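Local coordinates for protein peptidoglycan glycosyltransferase (Eggerthella lenta, PDB 4MNR) that belongs to the penicillin-binding proteins, pairing a transpeptidase-type domain of the beta-lactamase clan with a dimerisation-type domain, at residues A[58-63]-A[148-153]. Sequence-based numbering, arbitrary orientation.
Sequences LASHVV and APTYNA
Tyr151 lays one ring face under Ser60 and turns its edge to the imidazole of His61, so the start of helix 60-63 meets a single aromatic ring in two ways. In the CH-pi contact Ser60 CB lies over the face, displaced somewhat toward the rim, 4.1 Å from the Tyr151 ring centroid. Toward His61 the pair is T-shaped, with planes at 84°, and Tyr151 CE1 comes over the imidazole face 3.8 Å from His61 NE2. That nitrogen is hydrogen-bonded to Thr171 O, which helps fix the rotation of the ring. Pro149 O lies at the imidazole edge, near its plane, 3.5 Å from His61 CE1; Thr150 OG1 approaches the same carbon obliquely.

The contact joins the two family regions of this penicillin-binding protein: helix 60-63 falls in the dimerisation-type region, whereas 148-153 leaves the edge strand 142-148 of the five-stranded transpeptidase-type sheet and leads to helix 156-165. A cis peptide bond before Pro149 begins this connection.

Polar links accompany the packing. Ser60 OG, anti to its own carbonyl carbon (chi1 -67°), donates to Tyr151 O over 2.6 Å; the C=O...OG angle of 162° puts the hydroxyl almost in line with the carbonyl. At the far end of the ring a water lies 2.6 Å from Tyr151 OH and donates to Ser60 O, tying the phenol to the helix backbone. One helical turn on, Val63 CG1 packs against Ala153 CB at 4.1 Å, and Val63 also touches Leu38 and Ala39 of strand 37-43.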
ATOM      1  N   LEU A  58      -0.279  16.400  10.383  1.00 12.75           N
ATOM      2  CA  LEU A  58      -0.714  15.045  10.725  1.00 11.36           C
ATOM      3  C   LEU A  58      -1.864  14.596   9.826  1.00 11.64           C
ATOM      4  O   LEU A  58      -2.936  15.208   9.837  1.00 12.76           O
ATOM      5  CB  LEU A  58      -1.128  14.985  12.209  1.00 11.73           C
ATOM      6  CG  LEU A  58      -1.345  13.571  12.764  1.00 13.75           C
ATOM      7  CD1 LEU A  58      -0.021  12.794  12.875  1.00 14.36           C
ATOM      8  CD2 LEU A  58      -2.032  13.640  14.111  1.00 15.02           C
ATOM      9  N   ALA A  59      -1.609  13.565   9.012  1.00  8.32           N
ATOM     10  CA  ALA A  59      -2.601  13.012   8.093  1.00  9.38           C
ATOM     11  C   ALA A  59      -3.257  14.046   7.164  1.00 10.40           C
ATOM     12  O   ALA A  59      -4.435  13.933   6.856  1.00 11.84           O
ATOM     13  CB  ALA A  59      -3.682  12.243   8.883  1.00 12.37           C
ATOM     14  N   SER A  60      -2.489  15.027   6.704  1.00 10.40           N
ATOM     15  CA  SER A  60      -3.063  16.099   5.895  1.00 12.22           C
ATOM     16  C   SER A  60      -3.858  15.631   4.682  1.00 10.94           C
ATOM     17  O   SER A  60      -4.950  16.137   4.425  1.00 12.65           O
ATOM     18  CB  SER A  60      -1.980  17.074   5.443  1.00 13.56           C
ATOM     19  OG  SER A  60      -1.471  17.755   6.564  1.00 14.76           O
ATOM     20  N   HIS A  61      -3.311  14.695   3.919  1.00  9.95           N
ATOM     21  CA  HIS A  61      -3.996  14.266   2.702  1.00 13.21           C
ATOM     22  C   HIS A  61      -5.291  13.551   3.019  1.00 11.73           C
ATOM     23  O   HIS A  61      -6.264  13.661   2.278  1.00 15.88           O
ATOM     24  CB  HIS A  61      -3.099  13.359   1.872  1.00 13.36           C
ATOM     25  CG  HIS A  61      -1.854  14.034   1.408  1.00 13.27           C
ATOM     26  ND1 HIS A  61      -0.721  14.112   2.187  1.00 13.40           N
ATOM     27  CD2 HIS A  61      -1.572  14.691   0.258  1.00 14.00           C
ATOM     28  CE1 HIS A  61       0.210  14.783   1.531  1.00 11.82           C
ATOM     29  NE2 HIS A  61      -0.278  15.141   0.359  1.00 12.54           N
ATOM     30  N   VAL A  62      -5.290  12.801   4.117  1.00 10.51           N
ATOM     31  CA  VAL A  62      -6.476  12.070   4.546  1.00 11.38           C
ATOM     32  C   VAL A  62      -7.584  13.012   5.032  1.00 11.15           C
ATOM     33  O   VAL A  62      -8.741  12.891   4.605  1.00 13.86           O
ATOM     34  CB  VAL A  62      -6.138  11.053   5.652  1.00 10.65           C
ATOM     35  CG1 VAL A  62      -7.406  10.544   6.324  1.00 10.26           C
ATOM     36  CG2 VAL A  62      -5.353   9.876   5.075  1.00 13.71           C
ATOM     37  N   VAL A  63      -7.227  13.966   5.891  1.00 11.84           N
ATOM     38  CA  VAL A  63      -8.224  14.872   6.458  1.00 13.11           C
ATOM     39  C   VAL A  63      -8.854  15.739   5.367  1.00 15.57           C
ATOM     40  O   VAL A  63     -10.076  15.907   5.312  1.00 13.37           O
ATOM     41  CB  VAL A  63      -7.664  15.725   7.646  1.00 15.54           C
ATOM     42  CG1 VAL A  63      -6.530  16.628   7.213  1.00 20.59           C
ATOM     43  CG2 VAL A  63      -8.779  16.572   8.284  1.00 17.80           C
ATOM     44  N   ALA A 148       4.075  11.773   1.012  1.00  9.25           N
ATOM     45  CA  ALA A 148       5.109  12.798   1.045  1.00 10.23           C
ATOM     46  C   ALA A 148       5.479  13.151  -0.391  1.00 12.42           C
ATOM     47  O   ALA A 148       5.532  12.276  -1.237  1.00 10.61           O
ATOM     48  CB  ALA A 148       6.331  12.287   1.802  1.00 12.82           C
ATOM     49  N   PRO A 149       5.751  14.437  -0.672  1.00 12.25           N
ATOM     50  CA  PRO A 149       5.793  15.576   0.248  1.00 11.51           C
ATOM     51  C   PRO A 149       4.433  15.931   0.809  1.00 14.81           C
ATOM     52  O   PRO A 149       3.387  15.559   0.263  1.00 14.56           O
ATOM     53  CB  PRO A 149       6.300  16.725  -0.633  1.00 13.96           C
ATOM     54  CG  PRO A 149       6.937  16.080  -1.794  1.00 19.75           C
ATOM     55  CD  PRO A 149       6.157  14.823  -2.030  1.00 13.91           C
ATOM     56  N   THR A 150       4.456  16.632   1.930  1.00 14.04           N
ATOM     57  CA  THR A 150       3.220  16.969   2.594  1.00 13.16           C
ATOM     58  C   THR A 150       3.191  18.447   2.959  1.00 12.41           C
ATOM     59  O   THR A 150       4.042  19.233   2.512  1.00 14.76           O
ATOM     60  CB  THR A 150       2.984  16.042   3.817  1.00 16.27           C
ATOM     61  OG1 THR A 150       1.645  16.208   4.298  1.00 14.95           O
ATOM     62  CG2 THR A 150       3.993  16.341   4.924  1.00 15.67           C
ATOM     63  N   TYR A 151       2.187  18.825   3.742  1.00 12.44           N
ATOM     64  CA  TYR A 151       1.921  20.218   4.055  1.00 13.25           C
ATOM     65  C   TYR A 151       1.088  20.295   5.321  1.00 13.05           C
ATOM     66  O   TYR A 151       0.469  19.306   5.737  1.00 14.80           O
ATOM     67  CB  TYR A 151       1.157  20.892   2.904  1.00 14.32           C
ATOM     68  CG  TYR A 151      -0.193  20.251   2.599  1.00 13.46           C
ATOM     69  CD1 TYR A 151      -0.275  19.069   1.885  1.00 13.81           C
ATOM     70  CD2 TYR A 151      -1.375  20.845   3.016  1.00 15.71           C
ATOM     71  CE1 TYR A 151      -1.487  18.481   1.604  1.00 15.70           C
ATOM     72  CE2 TYR A 151      -2.601  20.262   2.744  1.00 18.62           C
ATOM     73  CZ  TYR A 151      -2.651  19.086   2.035  1.00 19.67           C
ATOM     74  OH  TYR A 151      -3.866  18.508   1.756  1.00 21.82           O
ATOM     75  N   ASN A 152       1.080  21.463   5.950  1.00 13.73           N
ATOM     76  CA  ASN A 152       0.172  21.682   7.073  1.00 13.68           C
ATOM     77  C   ASN A 152      -1.242  21.834   6.547  1.00 13.81           C
ATOM     78  O   ASN A 152      -1.489  22.683   5.682  1.00 16.74           O
ATOM     79  CB  ASN A 152       0.557  22.950   7.828  1.00 22.33           C
ATOM     80  CG  ASN A 152       1.886  22.829   8.514  1.00 24.38           C
ATOM     81  OD1 ASN A 152       2.276  21.745   8.952  1.00 24.54           O
ATOM     82  ND2 ASN A 152       2.600  23.943   8.611  1.00 28.73           N
ATOM     83  N   ALA A 153      -2.157  21.036   7.083  1.00 14.19           N
ATOM     84  CA  ALA A 153      -3.559  21.049   6.661  1.00 13.32           C
ATOM     85  C   ALA A 153      -4.157  22.445   6.684  1.00 18.20           C
ATOM     86  O   ALA A 153      -4.941  22.792   5.800  1.00 15.41           O
ATOM     87  CB  ALA A 153      -4.397  20.090   7.520  1.00 12.66           C
TER
HETATM   88  O   HOH W   1      -5.481  18.820   3.769  1.00 27.52           O